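PDB 2CNV: phosphoribosylaminoimidazole-succinocarboxamide synthase from Saccharomyces cerevisiae, which catalyses the ATP-dependent joining of CAIR and L-aspartate to give SAICAR, a step of de novo purine biosynthesis. Local coordinates for residues R17-D22 against R38-D43; Y124-A129 against S240-N245; A214-E219 against E234-D239. One frame throughout, in Å; residues are numbered along the deposited sequence.

Interaction 1. Residues R17-D22 against R38-D43; sequences RGKVRD and RISAYD. With SSS (N-{[5-amino-1-(5-O-phosphono-beta-D-arabinofuranosyl)-1H-imidazol-4-yl]carbonyl}-L-aspartic acid), chain D; SO4 (sulfate ion), chain E.
Val20 and Arg38 bring the two backbones closest, with CA atoms 5.2 Å apart, where the turn between strands 14-17 and 21-27 passes the chain leading into strand 40-41. Arg38 reaches to the turn and carries most of the contact. The bend at chi3 (-61°) lets NE donate to Lys19 O at 2.7 Å in a nearly straight bond and brings NH1 and NH2 to Asp22. NH2 also donates to Gly18 O, which lies tilted from the guanidinium plane. NH1 and NH2 together grip Asp22 OD1, at 3.0 and 2.9 Å. The two flat groups are nearly coplanar, 21° apart. Asp22 OD2 takes a weak salt bridge from Arg17 NE and a hydrogen bond from Thr6, so the carboxylate joins both arginines in one network. Lys19 NZ makes a weak salt bridge to Asp43 OD2 at 3.3 Å, and its CE packs on Ser40 OG. Ser40 OG donates to ligand O65 at 2.7 Å; Asp43 N donates to the same oxygen. Tyr42 N donates to ligand O68. The site thus holds the aspartyl end of the bound SAICAR analogue. Ile39 packs on helices 53-67, 261-269 and 282-300, while Asp22 pairs through its backbone with strand 30-35.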
# COMPACT_ATOMS: atom_id res chain seq x y z
N ARG A 17 -1.13 15.41 3.27
CA ARG A 17 -1.65 14.40 4.20
C ARG A 17 -2.63 13.52 3.45
O ARG A 17 -3.67 14.00 3.01
CB ARG A 17 -2.33 15.05 5.39
CG ARG A 17 -1.51 14.96 6.64
CD ARG A 17 -2.29 15.31 7.89
NE ARG A 17 -1.38 15.70 8.96
CZ ARG A 17 -1.11 16.96 9.28
NH1 ARG A 17 -0.26 17.23 10.26
NH2 ARG A 17 -1.70 17.96 8.63
N GLY A 18 -2.27 12.25 3.28
CA GLY A 18 -3.18 11.29 2.67
C GLY A 18 -4.09 10.70 3.73
O GLY A 18 -4.15 11.20 4.85
N LYS A 19 -4.81 9.64 3.37
CA LYS A 19 -5.63 8.89 4.34
C LYS A 19 -4.80 8.45 5.55
O LYS A 19 -5.27 8.50 6.69
CB LYS A 19 -6.20 7.63 3.68
CG LYS A 19 -7.46 7.84 2.81
CD LYS A 19 -7.87 6.52 2.17
CE LYS A 19 -9.32 6.53 1.70
NZ LYS A 19 -9.55 7.43 0.54
N VAL A 20 -3.57 8.00 5.29
CA VAL A 20 -2.72 7.35 6.31
C VAL A 20 -1.32 7.98 6.42
O VAL A 20 -0.74 8.00 7.51
CB VAL A 20 -2.62 5.81 6.05
CG1 VAL A 20 -1.76 5.12 7.10
CG2 VAL A 20 -3.99 5.19 6.03
N ARG A 21 -0.78 8.49 5.32
CA ARG A 21 0.58 9.03 5.31
C ARG A 21 0.64 10.56 5.38
O ARG A 21 -0.12 11.25 4.68
CB ARG A 21 1.32 8.56 4.06
CG ARG A 21 2.82 8.81 4.07
CD ARG A 21 3.53 7.83 3.16
NE ARG A 21 3.11 8.00 1.77
CZ ARG A 21 3.13 7.05 0.85
NH1 ARG A 21 3.54 5.82 1.15
NH2 ARG A 21 2.72 7.32 -0.38
N ASP A 22 1.54 11.07 6.23
CA ASP A 22 1.93 12.48 6.20
C ASP A 22 3.26 12.59 5.45
O ASP A 22 4.21 11.88 5.76
CB ASP A 22 2.07 13.06 7.62
CG ASP A 22 0.78 13.00 8.43
OD1 ASP A 22 -0.24 12.47 7.93
OD2 ASP A 22 0.77 13.49 9.57
N ARG A 38 -3.47 5.92 11.49
CA ARG A 38 -4.80 6.10 10.91
C ARG A 38 -5.19 4.87 10.09
O ARG A 38 -4.34 4.19 9.51
CB ARG A 38 -4.85 7.36 10.02
CG ARG A 38 -4.61 8.68 10.77
CD ARG A 38 -5.00 9.91 9.95
NE ARG A 38 -4.26 10.08 8.69
CZ ARG A 38 -3.16 10.83 8.53
NH1 ARG A 38 -2.62 11.48 9.56
NH2 ARG A 38 -2.60 10.94 7.33
N ILE A 39 -6.49 4.56 10.08
CA ILE A 39 -7.02 3.45 9.30
C ILE A 39 -8.29 3.90 8.57
O ILE A 39 -9.07 4.69 9.11
CB ILE A 39 -7.30 2.22 10.20
CG1 ILE A 39 -7.83 1.02 9.38
CG2 ILE A 39 -8.25 2.59 11.36
CD1 ILE A 39 -7.75 -0.31 10.12
N SER A 40 -8.49 3.40 7.35
CA SER A 40 -9.69 3.73 6.57
C SER A 40 -10.54 2.49 6.33
O SER A 40 -10.02 1.36 6.28
CB SER A 40 -9.30 4.40 5.24
OG SER A 40 -10.44 4.73 4.47
N ALA A 41 -11.85 2.69 6.20
CA ALA A 41 -12.77 1.62 5.82
C ALA A 41 -13.90 2.27 5.03
O ALA A 41 -14.35 3.36 5.39
CB ALA A 41 -13.30 0.91 7.03
N TYR A 42 -14.34 1.62 3.96
CA TYR A 42 -15.39 2.20 3.11
C TYR A 42 -15.08 3.65 2.71
O TYR A 42 -15.95 4.53 2.77
CB TYR A 42 -16.76 2.10 3.82
CG TYR A 42 -17.14 0.69 4.20
CD1 TYR A 42 -17.55 -0.23 3.24
CD2 TYR A 42 -17.09 0.28 5.53
CE1 TYR A 42 -17.90 -1.53 3.59
CE2 TYR A 42 -17.44 -1.02 5.89
CZ TYR A 42 -17.84 -1.92 4.91
OH TYR A 42 -18.19 -3.20 5.25
N ASP A 43 -13.83 3.88 2.33
CA ASP A 43 -13.32 5.19 1.89
C ASP A 43 -13.35 6.38 2.87
O ASP A 43 -13.20 7.53 2.44
CB ASP A 43 -13.88 5.60 0.52
CG ASP A 43 -12.82 5.62 -0.55
OD1 ASP A 43 -12.36 4.53 -0.97
OD2 ASP A 43 -12.44 6.74 -0.97
PA SSS D . -10.63 -1.82 -6.63
O1A SSS D . -11.45 -1.54 -5.41
O2A SSS D . -10.80 -0.79 -7.72
O3A SSS D . -10.67 -3.24 -7.09
O5' SSS D . -9.11 -1.62 -6.15
C5' SSS D . -8.03 -1.45 -7.06
C4' SSS D . -6.73 -1.40 -6.28
O4' SSS D . -6.87 -0.47 -5.21
C1' SSS D . -6.17 -0.94 -4.07
N9 SSS D . -6.76 -0.45 -2.80
C4 SSS D . -8.03 -0.19 -2.46
O6 SSS D . -10.35 1.06 -1.09
N3 SSS D . -9.11 -0.39 -3.29
C6 SSS D . -9.38 0.66 -0.46
N6 SSS D . -9.36 0.56 0.87
C61 SSS D . -10.50 0.89 1.71
C62 SSS D . -10.55 2.35 2.07
C63 SSS D . -10.31 0.04 2.97
C64 SSS D . -11.31 -1.10 2.99
O65 SSS D . -11.35 2.72 2.94
O66 SSS D . -9.79 3.16 1.49
O67 SSS D . -10.89 -2.26 2.75
O68 SSS D . -12.51 -0.86 3.24
C5 SSS D . -8.12 0.29 -1.17
N7 SSS D . -6.85 0.32 -0.72
C8 SSS D . -6.04 -0.12 -1.71
C2' SSS D . -6.02 -2.45 -4.20
O2' SSS D . -6.85 -3.24 -3.36
C3' SSS D . -6.38 -2.74 -5.64
O3' SSS D . -5.20 -3.32 -6.18
S SO4 E . -18.00 -6.47 3.38
O1 SO4 E . -18.55 -7.02 4.61
O2 SO4 E . -16.55 -6.66 3.40
O3 SO4 E . -18.55 -7.19 2.23
O4 SO4 E . -18.32 -5.05 3.25

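Interaction 2. Residues Y124-A129 against S240-N245. With SSS (N-{[5-amino-1-(5-O-phosphono-beta-D-arabinofuranosyl)-1H-imidazol-4-yl]carbonyl}-L-aspartic acid), chain D.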
# COMPACT_ATOMS: atom_id res chain seq x y z
N TYR A 124 -6.36 -11.90 -9.08
CA TYR A 124 -7.65 -12.52 -8.81
C TYR A 124 -8.75 -11.51 -9.11
O TYR A 124 -8.56 -10.31 -8.93
CB TYR A 124 -7.74 -12.95 -7.33
CG TYR A 124 -6.71 -13.98 -6.90
CD1 TYR A 124 -5.36 -13.63 -6.74
CD2 TYR A 124 -7.08 -15.31 -6.65
CE1 TYR A 124 -4.41 -14.57 -6.36
CE2 TYR A 124 -6.13 -16.26 -6.27
CZ TYR A 124 -4.80 -15.88 -6.12
OH TYR A 124 -3.85 -16.81 -5.74
N ILE A 125 -9.91 -11.99 -9.56
CA ILE A 125 -11.00 -11.07 -9.91
C ILE A 125 -11.84 -10.75 -8.67
O ILE A 125 -12.51 -11.62 -8.11
CB ILE A 125 -11.86 -11.57 -11.11
CG1 ILE A 125 -12.77 -10.45 -11.64
CG2 ILE A 125 -12.66 -12.84 -10.74
CD1 ILE A 125 -13.35 -10.72 -13.02
N THR A 126 -11.77 -9.50 -8.24
CA THR A 126 -12.50 -9.03 -7.05
C THR A 126 -12.72 -7.51 -7.18
O THR A 126 -12.40 -6.93 -8.21
CB THR A 126 -11.76 -9.44 -5.74
OG1 THR A 126 -12.59 -9.18 -4.60
CG2 THR A 126 -10.41 -8.71 -5.60
N GLY A 127 -13.27 -6.87 -6.14
CA GLY A 127 -13.43 -5.41 -6.13
C GLY A 127 -14.11 -4.86 -7.37
O GLY A 127 -15.08 -5.43 -7.85
N SER A 128 -13.58 -3.76 -7.90
CA SER A 128 -14.22 -3.10 -9.04
C SER A 128 -14.07 -3.88 -10.36
O SER A 128 -14.83 -3.65 -11.30
CB SER A 128 -13.72 -1.66 -9.19
OG SER A 128 -12.37 -1.62 -9.63
N ALA A 129 -13.09 -4.79 -10.42
CA ALA A 129 -12.94 -5.70 -11.56
C ALA A 129 -14.12 -6.65 -11.64
O ALA A 129 -14.71 -6.82 -12.71
CB ALA A 129 -11.64 -6.49 -11.44
N SER A 240 -2.27 -0.99 0.67
CA SER A 240 -2.09 -0.84 -0.79
C SER A 240 -2.59 -2.04 -1.61
O SER A 240 -2.59 -2.00 -2.85
CB SER A 240 -0.61 -0.58 -1.11
OG SER A 240 0.16 -1.74 -0.87
N SER A 241 -3.02 -3.10 -0.92
CA SER A 241 -3.33 -4.39 -1.55
C SER A 241 -4.51 -5.03 -0.84
O SER A 241 -4.89 -4.58 0.24
CB SER A 241 -2.13 -5.34 -1.42
OG SER A 241 -0.90 -4.63 -1.47
N ARG A 242 -5.08 -6.07 -1.46
CA ARG A 242 -6.07 -6.92 -0.82
C ARG A 242 -5.43 -8.20 -0.29
O ARG A 242 -4.98 -9.04 -1.06
CB ARG A 242 -7.19 -7.28 -1.80
CG ARG A 242 -8.28 -6.24 -1.86
CD ARG A 242 -9.45 -6.72 -2.72
NE ARG A 242 -10.47 -5.69 -2.80
CZ ARG A 242 -10.59 -4.80 -3.79
NH1 ARG A 242 -9.77 -4.82 -4.84
NH2 ARG A 242 -11.56 -3.90 -3.73
N PHE A 243 -5.38 -8.31 1.03
CA PHE A 243 -4.86 -9.49 1.71
C PHE A 243 -6.01 -10.43 2.04
O PHE A 243 -7.02 -10.00 2.61
CB PHE A 243 -4.12 -9.08 3.00
CG PHE A 243 -2.69 -8.60 2.80
CD1 PHE A 243 -2.25 -8.11 1.57
CD2 PHE A 243 -1.80 -8.61 3.87
CE1 PHE A 243 -0.93 -7.66 1.40
CE2 PHE A 243 -0.48 -8.17 3.72
CZ PHE A 243 -0.05 -7.69 2.48
N TRP A 244 -5.85 -11.70 1.69
CA TRP A 244 -6.80 -12.75 2.04
C TRP A 244 -6.09 -13.89 2.76
O TRP A 244 -4.95 -14.22 2.44
CB TRP A 244 -7.43 -13.35 0.78
CG TRP A 244 -8.32 -12.43 -0.02
CD1 TRP A 244 -8.98 -11.32 0.42
CD2 TRP A 244 -8.69 -12.59 -1.40
NE1 TRP A 244 -9.71 -10.76 -0.60
CE2 TRP A 244 -9.55 -11.53 -1.73
CE3 TRP A 244 -8.35 -13.53 -2.39
CZ2 TRP A 244 -10.10 -11.37 -3.01
CZ3 TRP A 244 -8.90 -13.38 -3.66
CH2 TRP A 244 -9.76 -12.30 -3.96
N ASN A 245 -6.79 -14.50 3.71
CA ASN A 245 -6.37 -15.76 4.32
C ASN A 245 -6.39 -16.90 3.30
O ASN A 245 -7.45 -17.27 2.77
CB ASN A 245 -7.28 -16.09 5.52
CG ASN A 245 -6.90 -17.41 6.22
OD1 ASN A 245 -6.33 -18.32 5.62
ND2 ASN A 245 -7.25 -17.51 7.49
PA SSS D . -10.63 -1.82 -6.63
O1A SSS D . -11.45 -1.54 -5.41
O2A SSS D . -10.80 -0.79 -7.72
O3A SSS D . -10.67 -3.24 -7.09
O5' SSS D . -9.11 -1.62 -6.15
C5' SSS D . -8.03 -1.45 -7.06
C4' SSS D . -6.73 -1.40 -6.28
O4' SSS D . -6.87 -0.47 -5.21
C1' SSS D . -6.17 -0.94 -4.07
N9 SSS D . -6.76 -0.45 -2.80
C4 SSS D . -8.03 -0.19 -2.46
O6 SSS D . -10.35 1.06 -1.09
N3 SSS D . -9.11 -0.39 -3.29
C6 SSS D . -9.38 0.66 -0.46
N6 SSS D . -9.36 0.56 0.87
C61 SSS D . -10.50 0.89 1.71
C62 SSS D . -10.55 2.35 2.07
C63 SSS D . -10.31 0.04 2.97
C64 SSS D . -11.31 -1.10 2.99
O65 SSS D . -11.35 2.72 2.94
O66 SSS D . -9.79 3.16 1.49
O67 SSS D . -10.89 -2.26 2.75
O68 SSS D . -12.51 -0.86 3.24
C5 SSS D . -8.12 0.29 -1.17
N7 SSS D . -6.85 0.32 -0.72
C8 SSS D . -6.04 -0.12 -1.71
C2' SSS D . -6.02 -2.45 -4.20
O2' SSS D . -6.85 -3.24 -3.36
C3' SSS D . -6.38 -2.74 -5.64
O3' SSS D . -5.20 -3.32 -6.18
O HOH W 1 -12.02 -8.65 -1.71
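Arg242 lies against Gly127 and Thr126, with its guanidinium at the ligand phosphate. NH1 donates to O3A and NH2 to O1A, each at 2.9 Å. Both bonds are fairly straight, near 159°, and the phosphorus lies in the guanidinium plane at its edge. Gly127 CA covers one face, 3.4 Å from Arg242 NH2, and the ligand O2' lies over the opposite face. Lacking a side chain, Gly127 fits close to both guanidinium and phosphate. Ser128 N shares O3A with Arg242 NH1, and Ser128 OG donates to O2A at 2.6 Å. An extended chain from CG to NE carries Arg242 past Thr126, whose CG2 touches Arg242 CD at 3.6 Å. The salt bridge of NH1 to Asp215 OD2 further fixes the group. With Arg242 cut back to an alanine, the site would probably lose the two charged bonds to O1A and O3A, and Asp215 OD2 its mate. Farther out, Trp244 presents the edge of its six-membered ring to the face of Tyr124 in an offset edge-to-face pair, planes 75° apart. CZ3 of Trp244 meets Tyr124 CB at 3.9 Å. Thr126 OG1 sits at the indole edge, and water 1 links it to Trp244 NE1, weakly on the indole side. The arrangement is a phosphate-binding site, in which an arginine from a strand and the first turn of helix 127-136 share one phosphate.

Interaction 3. Residues A214-E219 against E234-D239. With SSS (N-{[5-amino-1-(5-O-phosphono-beta-D-arabinofuranosyl)-1H-imidazol-4-yl]carbonyl}-L-aspartic acid), chain D.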
# COMPACT_ATOMS: atom_id res chain seq x y z
N ALA A 214 -4.44 -10.63 -3.39
CA ALA A 214 -5.37 -10.71 -4.53
C ALA A 214 -5.04 -9.69 -5.62
O ALA A 214 -5.21 -9.96 -6.82
CB ALA A 214 -6.80 -10.49 -4.04
N ASP A 215 -4.58 -8.52 -5.19
CA ASP A 215 -4.20 -7.44 -6.08
C ASP A 215 -3.40 -6.42 -5.28
O ASP A 215 -3.32 -6.52 -4.05
CB ASP A 215 -5.44 -6.80 -6.75
CG ASP A 215 -6.49 -6.35 -5.74
OD1 ASP A 215 -6.11 -5.79 -4.69
OD2 ASP A 215 -7.69 -6.55 -5.99
N THR A 216 -2.79 -5.46 -5.97
CA THR A 216 -1.97 -4.45 -5.31
C THR A 216 -1.87 -3.22 -6.18
O THR A 216 -1.98 -3.29 -7.41
CB THR A 216 -0.53 -4.99 -5.00
OG1 THR A 216 0.12 -4.12 -4.06
CG2 THR A 216 0.31 -5.09 -6.26
N LYS A 217 -1.65 -2.08 -5.54
CA LYS A 217 -1.44 -0.82 -6.23
C LYS A 217 0.01 -0.38 -6.02
O LYS A 217 0.41 -0.10 -4.90
CB LYS A 217 -2.42 0.22 -5.70
CG LYS A 217 -2.36 1.59 -6.37
CD LYS A 217 -3.61 2.41 -6.07
CE LYS A 217 -3.61 2.96 -4.65
NZ LYS A 217 -4.94 3.50 -4.23
N PHE A 218 0.79 -0.36 -7.09
CA PHE A 218 2.14 0.19 -7.03
C PHE A 218 2.12 1.63 -7.50
O PHE A 218 1.24 2.04 -8.26
CB PHE A 218 3.10 -0.57 -7.95
CG PHE A 218 3.37 -2.01 -7.56
CD1 PHE A 218 4.01 -2.32 -6.37
CD2 PHE A 218 3.04 -3.04 -8.43
CE1 PHE A 218 4.27 -3.65 -6.03
CE2 PHE A 218 3.31 -4.36 -8.10
CZ PHE A 218 3.91 -4.67 -6.90
N GLU A 219 3.09 2.41 -7.03
CA GLU A 219 3.42 3.66 -7.69
C GLU A 219 4.86 3.57 -8.16
O GLU A 219 5.73 3.09 -7.43
CB GLU A 219 3.23 4.86 -6.77
CG GLU A 219 3.42 6.20 -7.49
CD GLU A 219 3.15 7.42 -6.61
OE1 GLU A 219 2.52 7.27 -5.55
OE2 GLU A 219 3.56 8.53 -7.00
N GLU A 234 4.39 3.18 -0.88
CA GLU A 234 4.35 1.99 -0.04
C GLU A 234 4.13 0.75 -0.89
O GLU A 234 3.52 0.81 -1.97
CB GLU A 234 3.29 2.09 1.06
CG GLU A 234 1.84 1.93 0.60
CD GLU A 234 0.85 1.86 1.76
OE1 GLU A 234 1.19 1.33 2.84
OE2 GLU A 234 -0.29 2.32 1.57
N VAL A 235 4.65 -0.37 -0.41
CA VAL A 235 4.75 -1.58 -1.21
C VAL A 235 4.09 -2.77 -0.54
O VAL A 235 4.46 -3.16 0.57
CB VAL A 235 6.24 -1.88 -1.54
CG1 VAL A 235 6.38 -3.14 -2.34
CG2 VAL A 235 6.85 -0.71 -2.29
N LEU A 236 3.10 -3.33 -1.22
CA LEU A 236 2.46 -4.60 -0.86
C LEU A 236 2.10 -4.71 0.63
O LEU A 236 2.45 -5.68 1.30
CB LEU A 236 3.32 -5.79 -1.32
CG LEU A 236 3.36 -6.00 -2.85
CD1 LEU A 236 4.72 -6.51 -3.30
CD2 LEU A 236 2.26 -6.93 -3.30
N THR A 237 1.43 -3.68 1.15
CA THR A 237 0.89 -3.71 2.52
C THR A 237 -0.63 -3.95 2.44
O THR A 237 -1.21 -3.84 1.36
CB THR A 237 1.13 -2.38 3.24
OG1 THR A 237 0.30 -1.37 2.66
CG2 THR A 237 2.59 -1.95 3.14
N PRO A 238 -1.29 -4.26 3.58
CA PRO A 238 -2.74 -4.42 3.53
C PRO A 238 -3.49 -3.13 3.21
O PRO A 238 -4.69 -3.18 2.92
CB PRO A 238 -3.11 -4.89 4.95
CG PRO A 238 -1.84 -5.29 5.59
CD PRO A 238 -0.76 -4.49 4.94
N ASP A 239 -2.81 -1.99 3.25
CA ASP A 239 -3.43 -0.73 2.81
C ASP A 239 -3.36 -0.55 1.29
O ASP A 239 -4.28 0.02 0.71
CB ASP A 239 -2.81 0.50 3.51
CG ASP A 239 -3.34 0.71 4.92
OD1 ASP A 239 -4.29 0.02 5.34
OD2 ASP A 239 -2.81 1.60 5.62
PA SSS D . -10.63 -1.82 -6.63
O1A SSS D . -11.45 -1.54 -5.41
O2A SSS D . -10.80 -0.79 -7.72
O3A SSS D . -10.67 -3.24 -7.09
O5' SSS D . -9.11 -1.62 -6.15
C5' SSS D . -8.03 -1.45 -7.06
C4' SSS D . -6.73 -1.40 -6.28
O4' SSS D . -6.87 -0.47 -5.21
C1' SSS D . -6.17 -0.94 -4.07
N9 SSS D . -6.76 -0.45 -2.80
C4 SSS D . -8.03 -0.19 -2.46
O6 SSS D . -10.35 1.06 -1.09
N3 SSS D . -9.11 -0.39 -3.29
C6 SSS D . -9.38 0.66 -0.46
N6 SSS D . -9.36 0.56 0.87
C61 SSS D . -10.50 0.89 1.71
C62 SSS D . -10.55 2.35 2.07
C63 SSS D . -10.31 0.04 2.97
C64 SSS D . -11.31 -1.10 2.99
O65 SSS D . -11.35 2.72 2.94
O66 SSS D . -9.79 3.16 1.49
O67 SSS D . -10.89 -2.26 2.75
O68 SSS D . -12.51 -0.86 3.24
C5 SSS D . -8.12 0.29 -1.17
N7 SSS D . -6.85 0.32 -0.72
C8 SSS D . -6.04 -0.12 -1.71
C2' SSS D . -6.02 -2.45 -4.20
O2' SSS D . -6.85 -3.24 -3.36
C3' SSS D . -6.38 -2.74 -5.64
O3' SSS D . -5.20 -3.32 -6.18
O HOH W 2 1.82 -2.17 -3.59
O HOH W 3 1.04 1.97 -3.02
O HOH W 4 4.74 1.23 -4.86
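Thr216 and Leu236 bring their CA atoms within 6.3 Å, and Phe218 and Val235 within 6.6 Å. Segment 214-219 is regular strand, but 234-239 is an irregular break in strand 228-245, and Leu236 has positive phi and psi. The backbones stand too far apart here for direct pairing, and waters bridge them. Water 2 donates to Lys217 O at 2.8 Å and accepts from Leu236 N at 2.9 Å. It also bonds to Thr216 OG1. Water 3 lies between Lys217 O and Glu234 O, and water 4 between Glu219 N, from which it accepts, and the same Glu234 O.

The side chains meet through Leu236. Its two methyls divide the work. CD2 comes up to Thr216 OG1 at 3.6 Å, with CB and CG2 of the threonine close behind. CD1 meets Phe218 CE1 at 4.0 Å, at the edge of the ring. Val235 CG1 approaches the same ring edge, 4.3 Å from Phe218 CE1. Thr216 CG2, from the same strand, lies over one face of the phenylalanine, toward the rim. The OG1 of Thr216 lies anti to the backbone N (chi1 -165°), which turns it to water 2; it is also hydrogen-bonded to Ser241 OG. In the break itself Thr237 OG1 accepts from Asp239 N, closing an ST turn, and makes a weak bond to Glu234 OE1.

Asp215 faces the ligand. Its OD1 accepts from the sugar O2' at 3.0 Å and, weakly, from O3'.

The contact belongs to the hairpin of strands 211-223 and 228-245. Strand 113-122 flanks 214-219 on its other edge, where Thr216 pairs with Val121. Helix 53-67 packs against the break through Trp64 and Phe65 on Val235 and Leu57 on Pro238.

All three interactions touch one bound SAICAR analogue and together follow its length. Interaction 1 takes the aspartyl end, interaction 2 the phosphate, and interaction 3 the sugar hydroxyls. Interactions 2 and 3 are neighbours in the same sheet, with centres 10 Å apart. Ser240 O lies 2.9 Å from Lys217 N, a probable hydrogen bond, so pairing resumes just beyond the break in 234-239. Interaction 1 lies 14 Å from interaction 3, centre to centre, and packs on it through Val20 CG2 and Asp239 OD2, 3.8 Å apart. Interactions 1 and 2 do not touch; their nearest atoms are about 8 Å apart.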